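Local coordinates for Dbv8 protein (Nonomuraea, PDB 4MFZ), which probably transfers a long aliphatic acyl group from acyl-CoA to an amine of a glycopeptide antibiotic, as a GNAT-family N-acyltransferase, at residues A264-E269 and E316-T321; F297-N302 and E308-S313. All coordinates share one frame; numbering follows the deposited sequence.

Contact 1: residues A264-E269 and E316-T321; sequences AEYLAE and EKAVVT. With MFK (decanoyl-CoA), chain B.
Tyr266 meets Ala318 at the root of its ring, where the tight part of the contact lies: Tyr266 CG is 3.5 Å from Ala318 CB, and Tyr266 CB is 3.6 Å from the same methyl. With CG anti to the carbonyl carbon (chi1 -69°), the ring leans across to the helix, and Ala318 O comes over one of its faces. The small methyl lets the loop approach closely, the alpha carbons of Tyr266 and Ala318 being 6.1 Å apart. In this GNAT-like C-terminal domain, the loop between strand 251-256 and helix 272-277 is thereby laid against helix 314-324, beside the decanoyl-CoA pocket. Leu267 and Glu316 reach the ligand from the two segments: Leu267 CD2 lies 4.0 Å from O4' of the ribose, and Glu316 CG lies 3.8 Å from C2 of the adenine. Val319 starts out away from the loop, and its side chain touches Ile294, Leu295 and Phe299 of helix 291-299. Further along the Tyr266 ring the fit slackens, since Tyr266 CE1 is 4.0 Å from OG1 of exposed Thr321, whose side chain runs past the tyrosine in the opposite direction. His322 meets the tyrosine ring with its plane nearly perpendicular, and exposed Glu265 forms a salt bridge with Arg327.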
loop_
_atom_site.group_PDB
_atom_site.type_symbol
_atom_site.label_atom_id
_atom_site.label_comp_id
_atom_site.label_asym_id
_atom_site.label_seq_id
_atom_site.Cartn_x
_atom_site.Cartn_y
_atom_site.Cartn_z
ATOM N N ALA A 264 25.605 -3.019 -7.690
ATOM C CA ALA A 264 26.630 -4.031 -8.018
ATOM C C ALA A 264 28.020 -3.620 -7.536
ATOM O O ALA A 264 28.918 -4.459 -7.440
ATOM C CB ALA A 264 26.650 -4.343 -9.521
ATOM N N GLU A 265 28.186 -2.336 -7.217
ATOM C CA GLU A 265 29.454 -1.815 -6.711
ATOM C C GLU A 265 29.680 -2.227 -5.246
ATOM O O GLU A 265 30.827 -2.294 -4.761
ATOM C CB GLU A 265 29.470 -0.289 -6.831
ATOM C CG GLU A 265 30.790 0.280 -7.335
ATOM C CD GLU A 265 31.036 1.729 -6.929
ATOM O OE1 GLU A 265 30.217 2.613 -7.257
ATOM O OE2 GLU A 265 32.082 1.984 -6.294
ATOM N N TYR A 266 28.582 -2.540 -4.567
ATOM C CA TYR A 266 28.552 -2.683 -3.119
ATOM C C TYR A 266 28.178 -4.047 -2.594
ATOM O O TYR A 266 28.741 -4.496 -1.612
ATOM C CB TYR A 266 27.574 -1.670 -2.544
ATOM C CG TYR A 266 28.086 -0.250 -2.693
ATOM C CD1 TYR A 266 29.091 0.238 -1.846
ATOM C CD2 TYR A 266 27.600 0.597 -3.707
ATOM C CE1 TYR A 266 29.577 1.532 -1.986
ATOM C CE2 TYR A 266 28.081 1.898 -3.844
ATOM C CZ TYR A 266 29.063 2.358 -2.983
ATOM O OH TYR A 266 29.556 3.644 -3.088
ATOM N N LEU A 267 27.214 -4.687 -3.242
ATOM C CA LEU A 267 26.625 -5.907 -2.722
ATOM C C LEU A 267 27.444 -7.097 -3.152
ATOM O O LEU A 267 28.125 -7.048 -4.176
ATOM C CB LEU A 267 25.182 -6.064 -3.197
ATOM C CG LEU A 267 24.170 -4.996 -2.824
ATOM C CD1 LEU A 267 22.821 -5.420 -3.391
ATOM C CD2 LEU A 267 24.085 -4.725 -1.320
ATOM N N ALA A 268 27.376 -8.154 -2.352
ATOM C CA ALA A 268 28.189 -9.344 -2.562
ATOM C C ALA A 268 27.646 -10.186 -3.707
ATOM O O ALA A 268 26.465 -10.081 -4.087
ATOM C CB ALA A 268 28.290 -10.162 -1.280
ATOM N N GLU A 269 28.520 -11.028 -4.250
ATOM C CA GLU A 269 28.216 -11.804 -5.441
ATOM C C GLU A 269 26.952 -12.657 -5.325
ATOM O O GLU A 269 26.223 -12.803 -6.293
ATOM C CB GLU A 269 29.416 -12.658 -5.842
ATOM C CG GLU A 269 30.584 -11.825 -6.353
ATOM C CD GLU A 269 31.320 -12.462 -7.532
ATOM O OE1 GLU A 269 31.283 -13.714 -7.683
ATOM O OE2 GLU A 269 31.941 -11.694 -8.308
ATOM N N GLU A 316 23.171 -1.269 4.349
ATOM C CA GLU A 316 23.114 -0.097 5.244
ATOM C C GLU A 316 24.418 0.701 5.186
ATOM O O GLU A 316 24.397 1.949 5.051
ATOM C CB GLU A 316 22.799 -0.512 6.692
ATOM C CG GLU A 316 21.432 -1.159 6.878
ATOM C CD GLU A 316 21.229 -1.766 8.260
ATOM O OE1 GLU A 316 22.212 -2.133 8.961
ATOM O OE2 GLU A 316 20.053 -1.892 8.654
ATOM N N LYS A 317 25.541 -0.024 5.261
ATOM C CA LYS A 317 26.876 0.562 5.151
ATOM C C LYS A 317 27.016 1.282 3.805
ATOM O O LYS A 317 27.362 2.471 3.777
ATOM C CB LYS A 317 27.962 -0.522 5.316
ATOM C CG LYS A 317 28.194 -0.961 6.758
ATOM C CD LYS A 317 29.211 -2.086 6.819
ATOM C CE LYS A 317 28.981 -2.976 8.037
ATOM N NZ LYS A 317 30.075 -3.980 8.215
ATOM N N ALA A 318 26.701 0.562 2.718
ATOM C CA ALA A 318 26.742 1.084 1.338
ATOM C C ALA A 318 25.923 2.352 1.123
ATOM O O ALA A 318 26.402 3.285 0.483
ATOM C CB ALA A 318 26.278 0.034 0.335
ATOM N N VAL A 319 24.677 2.354 1.592
ATOM C CA VAL A 319 23.818 3.512 1.371
ATOM C C VAL A 319 24.469 4.754 1.982
ATOM O O VAL A 319 24.689 5.744 1.282
ATOM C CB VAL A 319 22.382 3.298 1.902
ATOM C CG1 VAL A 319 21.611 4.605 1.888
ATOM C CG2 VAL A 319 21.659 2.259 1.055
ATOM N N VAL A 320 24.826 4.664 3.262
ATOM C CA VAL A 320 25.453 5.762 4.006
ATOM C C VAL A 320 26.803 6.196 3.424
ATOM O O VAL A 320 27.036 7.416 3.186
ATOM C CB VAL A 320 25.561 5.413 5.510
ATOM C CG1 VAL A 320 26.583 6.293 6.233
ATOM C CG2 VAL A 320 24.175 5.501 6.157
ATOM N N THR A 321 27.694 5.225 3.174
ATOM C CA THR A 321 29.017 5.564 2.656
ATOM C C THR A 321 28.904 6.293 1.316
ATOM O O THR A 321 29.569 7.314 1.113
ATOM C CB THR A 321 30.013 4.370 2.570
ATOM O OG1 THR A 321 29.799 3.632 1.365
ATOM C CG2 THR A 321 29.932 3.458 3.780
HETATM C CCG MFK B . 15.127 -8.441 -7.245
HETATM C CCF MFK B . 14.379 -8.624 -8.565
HETATM C CCE MFK B . 13.094 -7.827 -8.527
HETATM C CCD MFK B . 13.415 -6.393 -8.865
HETATM C CCC MFK B . 12.146 -5.734 -9.371
HETATM C CCB MFK B . 11.729 -4.630 -8.431
HETATM C CCA MFK B . 10.689 -3.789 -9.149
HETATM C CBZ MFK B . 9.370 -3.941 -8.408
HETATM C CAK MFK B . 9.006 -2.624 -7.749
HETATM C CAJ MFK B . 8.969 -2.799 -6.224
HETATM O OAL MFK B . 8.604 -3.852 -5.694
HETATM S SAI MFK B . 9.462 -1.364 -5.347
HETATM C CAH MFK B . 9.401 -1.926 -3.593
HETATM C CAG MFK B . 10.557 -2.865 -3.235
HETATM N NAF MFK B . 10.331 -3.304 -1.848
HETATM C CAE MFK B . 11.208 -3.075 -0.854
HETATM O OAM MFK B . 12.296 -2.525 -1.007
HETATM C CAD MFK B . 10.771 -3.602 0.529
HETATM C CAC MFK B . 11.942 -3.503 1.525
HETATM N NAB MFK B . 13.119 -4.245 1.028
HETATM C CAA MFK B . 13.335 -5.490 1.478
HETATM O OAO MFK B . 12.584 -6.050 2.291
HETATM C CAN MFK B . 14.599 -6.197 0.967
HETATM O OAU MFK B . 15.488 -5.259 0.316
HETATM C CAP MFK B . 14.299 -7.400 0.047
HETATM C CAR MFK B . 13.471 -6.938 -1.143
HETATM C CAS MFK B . 13.531 -8.511 0.756
HETATM C CAQ MFK B . 15.619 -7.974 -0.460
HETATM O OAT MFK B . 16.372 -8.376 0.664
HETATM P PAV MFK B . 17.415 -9.604 0.614
HETATM O OAX MFK B . 16.787 -10.812 0.055
HETATM O OAW MFK B . 18.076 -9.690 1.949
HETATM O OAY MFK B . 18.416 -8.961 -0.472
HETATM P PAZ MFK B . 19.940 -9.371 -0.762
HETATM O OBA MFK B . 20.277 -8.732 -2.164
HETATM O OBB MFK B . 20.185 -10.829 -0.765
HETATM O "O5'" MFK B . 20.822 -8.468 0.237
HETATM C "C5'" MFK B . 22.232 -8.482 0.261
HETATM C "C4'" MFK B . 22.679 -7.566 1.405
HETATM O "O4'" MFK B . 21.890 -6.321 1.552
HETATM C "C3'" MFK B . 22.527 -8.251 2.742
HETATM O "O3'" MFK B . 23.544 -7.734 3.600
HETATM P PBV MFK B . 24.396 -8.773 4.508
HETATM O OBW MFK B . 23.342 -9.188 5.616
HETATM O OBY MFK B . 25.572 -7.852 5.150
HETATM O OBX MFK B . 24.844 -9.993 3.843
HETATM C "C2'" MFK B . 21.139 -7.768 3.171
HETATM O "O2'" MFK B . 20.895 -7.892 4.559
HETATM C "C1'" MFK B . 21.189 -6.315 2.806
HETATM N N9 MFK B . 19.824 -5.759 2.618
HETATM C C8 MFK B . 19.016 -5.970 1.571
HETATM N N7 MFK B . 17.886 -5.282 1.783
HETATM C C5 MFK B . 18.019 -4.602 2.932
HETATM C C4 MFK B . 19.218 -4.908 3.439
HETATM N N3 MFK B . 19.642 -4.338 4.576
HETATM C C2 MFK B . 18.813 -3.446 5.428
HETATM N N1 MFK B . 17.517 -3.194 4.769
HETATM C C6 MFK B . 17.200 -3.758 3.594
HETATM N N6 MFK B . 16.020 -3.485 3.043
#

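Contact 2: residues F297-N302 and E308-S313; sequences FVFRYN and ELPQRS. With MFK (decanoyl-CoA), chain B.
Phe299 and Leu309 mark the closest backbone approach, their alpha carbons 7.5 Å apart, where the end of helix 291-299 passes the loop segment that runs up to helix 314-324; Arg300, with a phi of 57°, is the first residue to leave the helical path. The Phe299 ring carries the contact. Leu309 CG sits over one face, 3.9 Å from the ring centroid and 18° off the normal, a CH-pi contact, while Val298 CG1 covers the opposite face toward the rim. Pro310 takes the edge: its CG lies in the ring plane 3.9 Å from Phe299 CD1, and its carbonyl O comes near the plane 3.3 Å from Phe299 CE1. The CD2 methyl of Leu309, next to that CG, lies 3.9 Å from Tyr301 CE1, with the two side chains at about a right angle; the Tyr301 hydroxyl hydrogen-bonds to Gln304 O. The 308-313 segment then ends in a capping box: Ser313, the N-cap of helix 314-324, receives the N-H of Glu316 on OG, and Glu316 OE1 accepts from Ser313 N. With OG held between its backbone N and carbonyl carbon (chi1 80°), the same hydroxyl donates to adenine N3 of decanoyl-CoA at 2.8 Å, so one side chain both caps the helix and grips the base. On the 297-302 side, Val298 CG1 rests 3.8 Å from adenine N1, and Phe297 lies by the pantetheine arm, its CD1 3.7 Å from OAM, with Trp257 against its ring.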
loop_
_atom_site.group_PDB
_atom_site.type_symbol
_atom_site.label_atom_id
_atom_site.label_comp_id
_atom_site.label_asym_id
_atom_site.label_seq_id
_atom_site.Cartn_x
_atom_site.Cartn_y
_atom_site.Cartn_z
ATOM N N PHE A 297 13.321 2.892 1.944
ATOM C CA PHE A 297 13.107 1.461 1.997
ATOM C C PHE A 297 14.227 0.732 2.735
ATOM O O PHE A 297 14.060 -0.421 3.119
ATOM C CB PHE A 297 12.934 0.888 0.595
ATOM C CG PHE A 297 11.641 1.287 -0.081
ATOM C CD1 PHE A 297 10.484 0.512 0.072
ATOM C CD2 PHE A 297 11.583 2.420 -0.894
ATOM C CE1 PHE A 297 9.299 0.879 -0.557
ATOM C CE2 PHE A 297 10.407 2.795 -1.525
ATOM C CZ PHE A 297 9.264 2.023 -1.352
ATOM N N VAL A 298 15.374 1.377 2.914
ATOM C CA VAL A 298 16.450 0.731 3.665
ATOM C C VAL A 298 16.395 1.116 5.150
ATOM O O VAL A 298 16.699 0.285 6.003
ATOM C CB VAL A 298 17.856 0.965 3.054
ATOM C CG1 VAL A 298 18.935 0.256 3.859
ATOM C CG2 VAL A 298 17.901 0.462 1.621
ATOM N N PHE A 299 15.979 2.350 5.458
ATOM C CA PHE A 299 15.990 2.839 6.851
ATOM C C PHE A 299 14.666 3.354 7.379
ATOM O O PHE A 299 14.550 3.628 8.558
ATOM C CB PHE A 299 17.009 3.967 7.048
ATOM C CG PHE A 299 18.418 3.588 6.738
ATOM C CD1 PHE A 299 19.197 2.897 7.675
ATOM C CD2 PHE A 299 18.987 3.962 5.526
ATOM C CE1 PHE A 299 20.522 2.560 7.386
ATOM C CE2 PHE A 299 20.311 3.637 5.228
ATOM C CZ PHE A 299 21.079 2.935 6.164
ATOM N N ARG A 300 13.693 3.540 6.499
ATOM C CA ARG A 300 12.411 4.145 6.859
ATOM C C ARG A 300 12.733 5.515 7.452
ATOM O O ARG A 300 12.200 5.967 8.491
ATOM C CB ARG A 300 11.607 3.216 7.766
ATOM C CG ARG A 300 10.182 2.955 7.308
ATOM C CD ARG A 300 10.000 2.768 5.797
ATOM N NE ARG A 300 9.958 1.372 5.343
ATOM C CZ ARG A 300 9.275 0.951 4.273
ATOM N NH1 ARG A 300 8.559 1.808 3.539
ATOM N NH2 ARG A 300 9.291 -0.337 3.945
ATOM N N TYR A 301 13.638 6.152 6.721
ATOM C CA TYR A 301 14.309 7.385 7.083
ATOM C C TYR A 301 13.340 8.472 7.492
ATOM O O TYR A 301 12.290 8.630 6.872
ATOM C CB TYR A 301 15.104 7.871 5.878
ATOM C CG TYR A 301 15.989 9.025 6.186
ATOM C CD1 TYR A 301 17.042 8.876 7.081
ATOM C CD2 TYR A 301 15.781 10.270 5.594
ATOM C CE1 TYR A 301 17.865 9.927 7.389
ATOM C CE2 TYR A 301 16.605 11.329 5.895
ATOM C CZ TYR A 301 17.646 11.142 6.797
ATOM O OH TYR A 301 18.492 12.155 7.131
ATOM N N ASN A 302 13.712 9.224 8.528
ATOM C CA ASN A 302 12.926 10.368 8.971
ATOM C C ASN A 302 13.771 11.614 9.310
ATOM O O ASN A 302 13.575 12.223 10.339
ATOM C CB ASN A 302 12.015 9.959 10.144
ATOM C CG ASN A 302 10.894 10.963 10.407
ATOM O OD1 ASN A 302 10.397 11.643 9.492
ATOM N ND2 ASN A 302 10.483 11.052 11.664
ATOM N N GLU A 308 23.925 8.679 12.469
ATOM C CA GLU A 308 23.061 8.095 13.491
ATOM C C GLU A 308 22.370 6.810 13.016
ATOM O O GLU A 308 21.832 6.063 13.835
ATOM C CB GLU A 308 21.991 9.117 13.845
ATOM C CG GLU A 308 21.595 9.174 15.298
ATOM C CD GLU A 308 20.931 10.497 15.621
ATOM O OE1 GLU A 308 19.679 10.538 15.649
ATOM O OE2 GLU A 308 21.662 11.501 15.800
ATOM N N LEU A 309 22.348 6.568 11.697
ATOM C CA LEU A 309 21.626 5.401 11.134
ATOM C C LEU A 309 22.285 4.054 11.485
ATOM O O LEU A 309 23.502 3.994 11.691
ATOM C CB LEU A 309 21.470 5.516 9.614
ATOM C CG LEU A 309 20.296 6.253 8.955
ATOM C CD1 LEU A 309 19.106 6.509 9.880
ATOM C CD2 LEU A 309 20.768 7.537 8.294
ATOM N N PRO A 310 21.480 2.968 11.565
ATOM C CA PRO A 310 22.105 1.658 11.813
ATOM C C PRO A 310 23.061 1.249 10.680
ATOM O O PRO A 310 22.834 1.596 9.510
ATOM C CB PRO A 310 20.912 0.700 11.914
ATOM C CG PRO A 310 19.771 1.428 11.275
ATOM C CD PRO A 310 20.007 2.883 11.548
ATOM N N GLN A 311 24.137 0.552 11.041
ATOM C CA GLN A 311 25.164 0.170 10.080
ATOM C C GLN A 311 25.519 -1.320 10.190
ATOM O O GLN A 311 26.700 -1.665 10.178
ATOM C CB GLN A 311 26.430 0.999 10.305
ATOM C CG GLN A 311 26.293 2.466 9.978
ATOM C CD GLN A 311 26.262 2.705 8.483
ATOM O OE1 GLN A 311 25.186 2.750 7.865
ATOM N NE2 GLN A 311 27.437 2.841 7.889
ATOM N N ARG A 312 24.512 -2.188 10.306
ATOM C CA ARG A 312 24.720 -3.649 10.354
ATOM C C ARG A 312 24.944 -4.331 8.999
ATOM O O ARG A 312 25.939 -5.011 8.805
ATOM C CB ARG A 312 23.550 -4.345 11.047
ATOM C CG ARG A 312 23.640 -4.345 12.550
ATOM C CD ARG A 312 24.684 -5.342 13.037
ATOM N NE ARG A 312 24.671 -5.371 14.496
ATOM C CZ ARG A 312 23.894 -6.163 15.229
ATOM N NH1 ARG A 312 23.070 -7.034 14.649
ATOM N NH2 ARG A 312 23.953 -6.082 16.550
ATOM N N SER A 313 24.002 -4.188 8.074
ATOM C CA SER A 313 24.094 -4.937 6.819
ATOM C C SER A 313 25.027 -4.239 5.847
ATOM O O SER A 313 25.305 -3.044 5.985
ATOM C CB SER A 313 22.708 -5.141 6.197
ATOM O OG SER A 313 22.267 -3.975 5.508
HETATM C CCG MFK B . 15.127 -8.441 -7.245
HETATM C CCF MFK B . 14.379 -8.624 -8.565
HETATM C CCE MFK B . 13.094 -7.827 -8.527
HETATM C CCD MFK B . 13.415 -6.393 -8.865
HETATM C CCC MFK B . 12.146 -5.734 -9.371
HETATM C CCB MFK B . 11.729 -4.630 -8.431
HETATM C CCA MFK B . 10.689 -3.789 -9.149
HETATM C CBZ MFK B . 9.370 -3.941 -8.408
HETATM C CAK MFK B . 9.006 -2.624 -7.749
HETATM C CAJ MFK B . 8.969 -2.799 -6.224
HETATM O OAL MFK B . 8.604 -3.852 -5.694
HETATM S SAI MFK B . 9.462 -1.364 -5.347
HETATM C CAH MFK B . 9.401 -1.926 -3.593
HETATM C CAG MFK B . 10.557 -2.865 -3.235
HETATM N NAF MFK B . 10.331 -3.304 -1.848
HETATM C CAE MFK B . 11.208 -3.075 -0.854
HETATM O OAM MFK B . 12.296 -2.525 -1.007
HETATM C CAD MFK B . 10.771 -3.602 0.529
HETATM C CAC MFK B . 11.942 -3.503 1.525
HETATM N NAB MFK B . 13.119 -4.245 1.028
HETATM C CAA MFK B . 13.335 -5.490 1.478
HETATM O OAO MFK B . 12.584 -6.050 2.291
HETATM C CAN MFK B . 14.599 -6.197 0.967
HETATM O OAU MFK B . 15.488 -5.259 0.316
HETATM C CAP MFK B . 14.299 -7.400 0.047
HETATM C CAR MFK B . 13.471 -6.938 -1.143
HETATM C CAS MFK B . 13.531 -8.511 0.756
HETATM C CAQ MFK B . 15.619 -7.974 -0.460
HETATM O OAT MFK B . 16.372 -8.376 0.664
HETATM P PAV MFK B . 17.415 -9.604 0.614
HETATM O OAX MFK B . 16.787 -10.812 0.055
HETATM O OAW MFK B . 18.076 -9.690 1.949
HETATM O OAY MFK B . 18.416 -8.961 -0.472
HETATM P PAZ MFK B . 19.940 -9.371 -0.762
HETATM O OBA MFK B . 20.277 -8.732 -2.164
HETATM O OBB MFK B . 20.185 -10.829 -0.765
HETATM O "O5'" MFK B . 20.822 -8.468 0.237
HETATM C "C5'" MFK B . 22.232 -8.482 0.261
HETATM C "C4'" MFK B . 22.679 -7.566 1.405
HETATM O "O4'" MFK B . 21.890 -6.321 1.552
HETATM C "C3'" MFK B . 22.527 -8.251 2.742
HETATM O "O3'" MFK B . 23.544 -7.734 3.600
HETATM P PBV MFK B . 24.396 -8.773 4.508
HETATM O OBW MFK B . 23.342 -9.188 5.616
HETATM O OBY MFK B . 25.572 -7.852 5.150
HETATM O OBX MFK B . 24.844 -9.993 3.843
HETATM C "C2'" MFK B . 21.139 -7.768 3.171
HETATM O "O2'" MFK B . 20.895 -7.892 4.559
HETATM C "C1'" MFK B . 21.189 -6.315 2.806
HETATM N N9 MFK B . 19.824 -5.759 2.618
HETATM C C8 MFK B . 19.016 -5.970 1.571
HETATM N N7 MFK B . 17.886 -5.282 1.783
HETATM C C5 MFK B . 18.019 -4.602 2.932
HETATM C C4 MFK B . 19.218 -4.908 3.439
HETATM N N3 MFK B . 19.642 -4.338 4.576
HETATM C C2 MFK B . 18.813 -3.446 5.428
HETATM N N1 MFK B . 17.517 -3.194 4.769
HETATM C C6 MFK B . 17.200 -3.758 3.594
HETATM N N6 MFK B . 16.020 -3.485 3.043
#

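In the fold
Following the chain from the N terminus, strand 251-256 leads into the loop 264-269, the first half of contact 1. Helix 272-277, strand 281-289 and helix 291-299 come next, and the chain then makes the short turn closed by contact 2, with five residues between 297-302 and 308-313. It enters helix 314-324 directly and there completes contact 1, whose 46-residue loop holds contact 2 wholly nested within it. The two centres are 13 Å apart and the contacts touch, Glu316 CB lying 3.5 Å from Pro310 O. Helix 314-324 thus joins the 264-269 loop to the end of helix 291-299, and both contacts border the bound decanoyl-CoA.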